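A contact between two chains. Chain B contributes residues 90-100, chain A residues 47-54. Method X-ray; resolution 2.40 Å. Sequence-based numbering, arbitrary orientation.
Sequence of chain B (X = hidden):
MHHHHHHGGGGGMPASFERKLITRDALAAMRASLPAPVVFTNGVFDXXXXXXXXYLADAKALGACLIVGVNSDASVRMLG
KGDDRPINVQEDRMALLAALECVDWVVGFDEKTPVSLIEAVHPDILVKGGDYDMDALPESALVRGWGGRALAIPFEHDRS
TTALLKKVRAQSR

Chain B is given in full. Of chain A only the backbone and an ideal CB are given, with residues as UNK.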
# COMPACT_ATOMS: atom_id res chain seq x y z
N GLN B 90 -9.54 7.94 8.65
CA GLN B 90 -8.84 6.84 9.30
C GLN B 90 -8.97 5.50 8.57
O GLN B 90 -8.00 4.75 8.47
CB GLN B 90 -9.35 6.65 10.73
CG GLN B 90 -8.51 5.65 11.53
CD GLN B 90 -9.16 5.22 12.83
OE1 GLN B 90 -10.36 4.97 12.89
NE2 GLN B 90 -8.35 5.11 13.88
N GLU B 91 -10.16 5.16 8.09
CA GLU B 91 -10.32 3.85 7.47
C GLU B 91 -9.56 3.76 6.15
O GLU B 91 -9.11 2.69 5.78
CB GLU B 91 -11.79 3.47 7.29
CG GLU B 91 -12.03 2.10 7.95
CD GLU B 91 -13.32 1.42 7.54
OE1 GLU B 91 -13.48 1.09 6.34
OE2 GLU B 91 -14.16 1.19 8.44
N ASP B 92 -9.40 4.88 5.45
CA ASP B 92 -8.65 4.87 4.19
C ASP B 92 -7.15 4.73 4.47
O ASP B 92 -6.43 4.04 3.74
CB ASP B 92 -8.91 6.13 3.36
CG ASP B 92 -10.26 6.11 2.64
OD1 ASP B 92 -11.12 5.27 3.01
OD2 ASP B 92 -10.45 6.89 1.67
N ARG B 93 -6.69 5.41 5.52
CA ARG B 93 -5.29 5.35 5.91
C ARG B 93 -4.96 3.93 6.39
O ARG B 93 -3.87 3.40 6.11
CB ARG B 93 -4.99 6.39 6.99
CG ARG B 93 -5.02 7.83 6.47
CD ARG B 93 -4.65 8.86 7.56
NE ARG B 93 -5.72 9.09 8.54
CZ ARG B 93 -5.62 8.81 9.84
NH1 ARG B 93 -4.49 8.30 10.33
NH2 ARG B 93 -6.63 9.05 10.66
N MET B 94 -5.91 3.31 7.07
CA MET B 94 -5.70 1.95 7.56
C MET B 94 -5.74 0.94 6.41
O MET B 94 -4.93 0.01 6.35
CB MET B 94 -6.75 1.60 8.61
CG MET B 94 -6.63 2.35 9.92
SD MET B 94 -7.96 1.91 11.07
CE MET B 94 -7.51 0.24 11.54
N ALA B 95 -6.67 1.13 5.48
CA ALA B 95 -6.75 0.28 4.29
C ALA B 95 -5.48 0.33 3.44
O ALA B 95 -5.02 -0.70 2.94
CB ALA B 95 -7.96 0.66 3.44
N LEU B 96 -4.91 1.51 3.26
CA LEU B 96 -3.68 1.64 2.48
C LEU B 96 -2.57 0.80 3.09
O LEU B 96 -1.92 0.01 2.40
CB LEU B 96 -3.26 3.12 2.38
CG LEU B 96 -3.65 3.76 1.05
CD1 LEU B 96 -2.67 3.35 -0.04
CD2 LEU B 96 -5.07 3.36 0.64
N LEU B 97 -2.40 0.94 4.40
CA LEU B 97 -1.41 0.16 5.13
C LEU B 97 -1.66 -1.34 5.04
O LEU B 97 -0.72 -2.12 4.86
CB LEU B 97 -1.39 0.59 6.60
CG LEU B 97 -0.75 1.95 6.79
CD1 LEU B 97 -1.12 2.56 8.11
CD2 LEU B 97 0.74 1.82 6.66
N ALA B 98 -2.92 -1.74 5.16
CA ALA B 98 -3.24 -3.17 5.18
C ALA B 98 -2.90 -3.82 3.83
O ALA B 98 -2.68 -5.03 3.76
CB ALA B 98 -4.71 -3.38 5.52
N ALA B 99 -2.89 -3.02 2.78
CA ALA B 99 -2.56 -3.50 1.44
C ALA B 99 -1.07 -3.78 1.29
O ALA B 99 -0.65 -4.38 0.31
CB ALA B 99 -3.00 -2.49 0.39
N LEU B 100 -0.26 -3.34 2.24
CA LEU B 100 1.17 -3.54 2.11
C LEU B 100 1.55 -4.96 2.45
O LEU B 100 1.06 -5.53 3.43
CB LEU B 100 1.95 -2.55 2.98
CG LEU B 100 1.81 -1.10 2.52
CD1 LEU B 100 2.56 -0.17 3.46
CD2 LEU B 100 2.32 -0.94 1.09
N UNK A 47 -0.09 9.25 -6.62
CA UNK A 47 -0.42 9.09 -5.20
C UNK A 47 -1.41 7.96 -5.05
O UNK A 47 -2.51 8.03 -5.60
CB UNK A 47 -0.99 10.38 -4.61
N UNK A 48 -1.02 6.90 -4.33
CA UNK A 48 -1.91 5.77 -4.11
C UNK A 48 -3.05 6.18 -3.23
O UNK A 48 -2.85 6.80 -2.18
CB UNK A 48 -1.16 4.59 -3.49
N UNK A 49 -4.26 5.79 -3.62
CA UNK A 49 -5.41 5.96 -2.76
C UNK A 49 -6.14 4.63 -2.67
O UNK A 49 -5.74 3.65 -3.31
CB UNK A 49 -6.33 7.07 -3.28
N UNK A 50 -7.21 4.60 -1.88
CA UNK A 50 -7.90 3.36 -1.60
C UNK A 50 -8.53 2.70 -2.83
O UNK A 50 -8.63 1.47 -2.90
CB UNK A 50 -8.98 3.62 -0.55
N UNK A 51 -8.95 3.50 -3.80
CA UNK A 51 -9.51 2.97 -5.04
C UNK A 51 -8.48 2.19 -5.83
O UNK A 51 -8.76 1.13 -6.37
CB UNK A 51 -10.07 4.10 -5.90
N UNK A 52 -7.26 2.72 -5.87
CA UNK A 52 -6.14 2.06 -6.51
C UNK A 52 -5.90 0.66 -5.94
O UNK A 52 -5.80 -0.30 -6.69
CB UNK A 52 -4.88 2.91 -6.36
N UNK A 53 -5.80 0.55 -4.62
CA UNK A 53 -5.46 -0.75 -4.03
C UNK A 53 -6.63 -1.71 -4.03
O UNK A 53 -6.42 -2.91 -4.16
CB UNK A 53 -4.96 -0.56 -2.60
N UNK A 54 -7.85 -1.19 -3.90
CA UNK A 54 -9.03 -2.04 -3.92
C UNK A 54 -9.11 -2.71 -5.29
O UNK A 54 -9.36 -3.91 -5.39
CB UNK A 54 -10.30 -1.24 -3.62

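Position 47 lies in an extended segment before the helix, with phi/psi of -120/118°, and its ideal CB has nothing of chain B within 5.5 Å. The contact sets no demand here, although the extended backbone is comfortable for a beta-branched residue. The deposited residue is A:Ile47, which makes no contact with the helix of chain B.

At position 48 CA-to-CB points toward chain B, and the ideal CB is 4.0 Å from B:Leu96 CD1. An apolar methyl offers no polar partner, so alanine, valine, leucine, isoleucine or methionine would all be reasonable. The residue is A:Leu48; its CB packs against B:Leu96 CD1 at 3.9 Å.

Position 49 points away from chain B and immediately precedes a helix. Such a place favours a side chain able to accept from a free backbone NH: serine, threonine, aspartate, asparagine, or a suitably turned histidine. It is A:His49, in the p rotamer, whose ND1 accepts a weak capping bond from the backbone N of position 51 (3.0 Å, 124°).

At position 50 CB points toward chain B, 4.1 Å from B:Leu96 CD2 and 4.2 Å from B:Asp92 OD2, while B:Glu91 adds a second carboxylate farther out. A short polar residue could meet B:Asp92, but a long cation, lysine or arginine, could run past B:Ala95 and serve both acids. The residue is A:Arg50, extended with chi1 to chi3 all t, and set as a knob among B:Glu91, B:Asp92, B:Ala95 and B:Leu96. Its NH1 donates to B:Asp92 OD1 (3.0 Å, 158°) in a salt bridge near the guanidinium plane, and NH2 forms a longer one with B:Glu91 OE1 at 3.5 Å. B:Ala95 CB lies over one face of the group, 3.8 Å from A:Arg50 NE.

Position 51 points away, with helical angles that nearly any residue could adopt; it is A:Gly51. Position 52 points sideways with no chain B atom near its CB, so polar residues fit easily. A:His52 turns its end away and accepts from A:His49 N through ND1 (3.1 Å).

Position 53, one helical turn after 49, points toward chain B, its CB 4.1 Å from B:Ala99 CB and 5.1 Å from B:Leu96 CD2. A compact apolar residue, alanine, valine or isoleucine, suits this surface. A:Val53 places CB 4.0 Å from B:Ala99 CB and CG2 4.1 Å from B:Leu96 CD2.

Position 54 points sideways, beyond reach; small or polar residues would serve. A:Ser54 donates from OG to A:Arg50 O (3.0 Å).

Chain A (47-54) ILHRGHVS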
# COMPACT_ATOMS: atom_id res chain seq x y z
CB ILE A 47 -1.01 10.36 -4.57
CG1 ILE A 47 0.04 11.46 -4.55
CG2 ILE A 47 -1.41 10.12 -3.13
CD1 ILE A 47 -0.54 12.80 -4.20
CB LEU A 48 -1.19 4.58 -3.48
CG LEU A 48 -0.38 3.62 -4.34
CD1 LEU A 48 0.13 2.50 -3.47
CD2 LEU A 48 -1.29 3.05 -5.38
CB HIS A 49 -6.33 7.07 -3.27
CG HIS A 49 -6.75 6.89 -4.69
ND1 HIS A 49 -7.64 5.91 -5.09
CD2 HIS A 49 -6.47 7.61 -5.81
CE1 HIS A 49 -7.84 6.00 -6.40
NE2 HIS A 49 -7.14 7.03 -6.85
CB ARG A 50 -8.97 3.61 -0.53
CG ARG A 50 -9.61 2.34 -0.04
CD ARG A 50 -10.67 2.65 0.97
NE ARG A 50 -11.14 1.41 1.58
CZ ARG A 50 -11.82 1.35 2.72
NH1 ARG A 50 -12.11 2.47 3.37
NH2 ARG A 50 -12.20 0.18 3.19
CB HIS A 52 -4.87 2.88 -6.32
CG HIS A 52 -4.79 4.08 -7.20
ND1 HIS A 52 -4.39 5.31 -6.73
CD2 HIS A 52 -5.01 4.24 -8.52
CE1 HIS A 52 -4.37 6.18 -7.73
NE2 HIS A 52 -4.75 5.55 -8.82
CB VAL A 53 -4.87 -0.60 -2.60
CG1 VAL A 53 -3.56 0.22 -2.65
CG2 VAL A 53 -5.87 0.00 -1.64
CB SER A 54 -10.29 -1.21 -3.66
OG SER A 54 -10.40 -0.86 -2.30
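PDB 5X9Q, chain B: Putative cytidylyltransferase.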